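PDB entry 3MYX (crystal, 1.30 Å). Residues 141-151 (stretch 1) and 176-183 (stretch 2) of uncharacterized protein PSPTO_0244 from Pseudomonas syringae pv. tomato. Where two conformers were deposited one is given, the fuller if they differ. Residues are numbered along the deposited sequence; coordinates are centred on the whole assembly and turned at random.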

# COMPACT_ATOMS: atom_id res chain seq x y z
N PRO A 141 19.31 2.01 5.52
CA PRO A 141 18.89 3.40 5.68
C PRO A 141 18.97 4.12 4.33
O PRO A 141 19.44 3.55 3.34
CB PRO A 141 19.88 3.98 6.70
CG PRO A 141 20.79 2.89 7.09
CD PRO A 141 20.63 1.76 6.14
N PRO A 142 18.52 5.38 4.28
CA PRO A 142 18.69 6.15 3.05
C PRO A 142 20.15 6.40 2.70
O PRO A 142 21.02 6.26 3.56
CB PRO A 142 17.97 7.47 3.36
CG PRO A 142 17.05 7.13 4.54
CD PRO A 142 17.87 6.16 5.33
N ASP A 143 20.39 6.81 1.45
CA ASP A 143 21.71 7.22 0.96
C ASP A 143 22.26 8.28 1.88
O ASP A 143 21.58 9.27 2.15
CB ASP A 143 21.52 7.80 -0.45
CG ASP A 143 22.82 8.24 -1.14
OD1 ASP A 143 23.88 8.46 -0.53
OD2 ASP A 143 22.75 8.39 -2.38
N PRO A 144 23.49 8.10 2.39
CA PRO A 144 24.07 9.12 3.27
C PRO A 144 24.07 10.54 2.68
O PRO A 144 23.92 11.52 3.42
CB PRO A 144 25.49 8.62 3.51
CG PRO A 144 25.44 7.19 3.24
CD PRO A 144 24.36 6.92 2.26
N SER A 145 24.17 10.63 1.35
CA SER A 145 24.28 11.91 0.66
C SER A 145 23.02 12.75 0.70
O SER A 145 23.07 13.95 0.41
CB SER A 145 24.71 11.69 -0.80
OG SER A 145 23.64 11.20 -1.59
N ILE A 146 21.89 12.14 1.04
CA ILE A 146 20.63 12.89 1.10
C ILE A 146 20.17 13.18 2.53
O ILE A 146 19.11 13.73 2.74
CB ILE A 146 19.51 12.24 0.26
CG1 ILE A 146 19.06 10.91 0.88
CG2 ILE A 146 19.96 12.07 -1.22
CD1 ILE A 146 17.86 10.30 0.17
N MSE A 147 20.99 12.84 3.52
CA MSE A 147 20.59 12.94 4.92
C MSE A 147 20.76 14.35 5.46
O MSE A 147 21.72 15.05 5.12
CB MSE A 147 21.42 11.99 5.78
CG MSE A 147 21.18 10.53 5.52
SE MSE A 147 19.33 9.94 5.67
CE MSE A 147 19.07 10.50 7.50
N ILE A 148 19.82 14.75 6.33
CA ILE A 148 19.94 15.97 7.16
C ILE A 148 20.30 15.53 8.59
O ILE A 148 21.25 16.03 9.18
CB ILE A 148 18.63 16.79 7.13
CG1 ILE A 148 18.42 17.36 5.72
CG2 ILE A 148 18.64 17.93 8.17
CD1 ILE A 148 17.07 17.93 5.48
N SER A 149 19.56 14.58 9.14
CA SER A 149 19.82 14.06 10.46
C SER A 149 20.91 12.98 10.37
O SER A 149 21.30 12.57 9.26
CB SER A 149 18.56 13.39 11.00
OG SER A 149 18.25 12.23 10.25
N PRO A 150 21.37 12.47 11.53
CA PRO A 150 22.16 11.24 11.50
C PRO A 150 21.37 10.09 10.85
O PRO A 150 20.13 10.11 10.79
CB PRO A 150 22.42 10.96 12.97
CG PRO A 150 22.36 12.32 13.63
CD PRO A 150 21.23 12.99 12.89
N LEU A 151 22.09 9.09 10.38
CA LEU A 151 21.44 7.94 9.77
C LEU A 151 20.62 7.18 10.82
O LEU A 151 21.06 7.00 11.95
CB LEU A 151 22.45 6.99 9.13
CG LEU A 151 23.07 7.48 7.82
CD1 LEU A 151 24.46 6.87 7.61
CD2 LEU A 151 22.17 7.20 6.66
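Stretch 2 (176-183) PYERISRP

Stretch 2 lies alongside stretch 1 as an extended chain running the opposite way: Ile 180 pairs with Ile 146, Arg 179 with Met 147, and Glu 178 with Ser 149. Its backbone stays extended from Tyr 177 to Pro 183, whereas stretch 1 is loop around a short 3-10 turn, so the two meet in a single beta bridge and not in a continuous sheet.

Along stretch 1, Pro 141 makes no contact, and Pro 142 is the first residue to touch. Its ring meets the aromatic ring of Tyr 177, with Pro 142 CG 3.6 Å from Tyr 177 CE2. Asp 143, Pro 144 and Ser 145 then swing clear of stretch 2 and build the turn. Asp 143 OD1 accepts a hydrogen bond from Ser 145 N at 2.9 Å, while the backbone bonds Ile 146 N to Asp 143 O (3.1 Å) and Met 147 N to Pro 144 O (3.2 Å) close the 3-10 segment.

Ile 146, at the end of that turn, has the largest area covered by stretch 2. Its carbonyl takes a nearly straight hydrogen bond from the backbone of Ile 180, Ile 180 N to Ile 146 O at 2.9 Å. Its side chain, chi1 p and chi2 t, spreads over several neighbours: CB of Ile 146 lies 3.8 Å from CG1 of Ile 180, CD1 of Ile 146 3.7 Å from CD of Arg 179, and CG2 of Ile 146 3.7 Å from CD of Arg 182. The aliphatic parts of both arginines thus serve as apolar surface.

Met 147, a selenomethionine, forms the bridge, its CA 4.3 Å from Arg 179 CA. Its CB points away, yet the m, m, m side chain brings its end back, setting Met 147 CE 3.8 Å from Tyr 177 CB.

Glu 178 O then receives two backbone donors, Ile 148 N at 2.9 Å and Ser 149 N at 3.1 Å, so one carbonyl holds two consecutive amides as the chain bends. The side chain of Ile 148 points toward stretch 2 and packs by CG1 at 3.8 Å from CG2 of Ile 180.

Ser 149 replaces a backbone acceptor with its hydroxyl: Glu 178 N donates to Ser 149 OG at 2.9 Å, and Ser 149 OG in turn donates to Pro 150 O, also at 2.9 Å. Beyond it the chains part, and a water donating to Pro 150 O (3.1 Å) and to Pro 176 O (2.8 Å) spans the gap; Leu 151 points away.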

# COMPACT_ATOMS: atom_id res chain seq x y z
N PRO A 176 14.05 7.81 14.27
CA PRO A 176 13.75 9.08 13.60
C PRO A 176 14.81 9.48 12.59
O PRO A 176 16.00 9.23 12.79
CB PRO A 176 13.76 10.10 14.74
CG PRO A 176 13.65 9.34 15.97
CD PRO A 176 14.18 7.98 15.73
N TYR A 177 14.39 10.12 11.52
CA TYR A 177 15.33 10.73 10.59
C TYR A 177 14.71 11.79 9.72
O TYR A 177 13.47 11.90 9.61
CB TYR A 177 16.03 9.70 9.71
CG TYR A 177 15.17 8.98 8.69
CD1 TYR A 177 14.41 7.86 9.04
CD2 TYR A 177 15.13 9.39 7.37
CE1 TYR A 177 13.67 7.17 8.11
CE2 TYR A 177 14.40 8.70 6.42
CZ TYR A 177 13.67 7.59 6.79
OH TYR A 177 12.92 6.88 5.88
N GLU A 178 15.59 12.57 9.10
CA GLU A 178 15.22 13.64 8.18
C GLU A 178 16.17 13.62 7.02
O GLU A 178 17.38 13.55 7.21
CB GLU A 178 15.26 14.99 8.90
CG GLU A 178 14.81 16.18 8.03
CD GLU A 178 14.91 17.52 8.74
OE1 GLU A 178 15.15 17.55 9.97
OE2 GLU A 178 14.72 18.55 8.06
N ARG A 179 15.63 13.72 5.81
CA ARG A 179 16.42 13.79 4.60
C ARG A 179 15.90 14.91 3.72
O ARG A 179 14.79 15.42 3.92
CB ARG A 179 16.36 12.46 3.85
CG ARG A 179 14.96 11.98 3.49
CD ARG A 179 15.00 10.84 2.49
NE ARG A 179 13.66 10.41 2.08
CZ ARG A 179 12.87 11.06 1.23
NH1 ARG A 179 13.26 12.21 0.67
NH2 ARG A 179 11.68 10.56 0.93
N ILE A 180 16.68 15.26 2.71
CA ILE A 180 16.26 16.26 1.75
C ILE A 180 15.22 15.70 0.80
O ILE A 180 15.05 14.49 0.67
CB ILE A 180 17.46 16.84 0.97
CG1 ILE A 180 18.08 15.80 0.04
CG2 ILE A 180 18.47 17.46 1.94
CD1 ILE A 180 19.18 16.39 -0.87
N SER A 181 14.49 16.59 0.16
CA SER A 181 13.53 16.18 -0.85
C SER A 181 14.24 15.52 -2.03
O SER A 181 15.27 16.02 -2.51
CB SER A 181 12.78 17.41 -1.34
OG SER A 181 11.79 17.09 -2.30
N ARG A 182 13.70 14.40 -2.48
CA ARG A 182 14.19 13.66 -3.63
C ARG A 182 13.01 13.07 -4.40
O ARG A 182 11.98 12.76 -3.79
CB ARG A 182 15.09 12.51 -3.18
CG ARG A 182 16.34 12.94 -2.42
CD ARG A 182 17.33 13.59 -3.37
NE ARG A 182 17.66 12.69 -4.47
CZ ARG A 182 18.05 13.06 -5.68
NH1 ARG A 182 18.18 14.35 -5.99
NH2 ARG A 182 18.30 12.14 -6.60
N PRO A 183 13.15 12.90 -5.73
CA PRO A 183 12.10 12.15 -6.45
C PRO A 183 12.11 10.70 -6.00
O PRO A 183 13.18 10.09 -5.93
CB PRO A 183 12.50 12.27 -7.93
CG PRO A 183 13.57 13.26 -7.99
CD PRO A 183 14.19 13.39 -6.64
O HOH W 1 18.27 10.83 13.22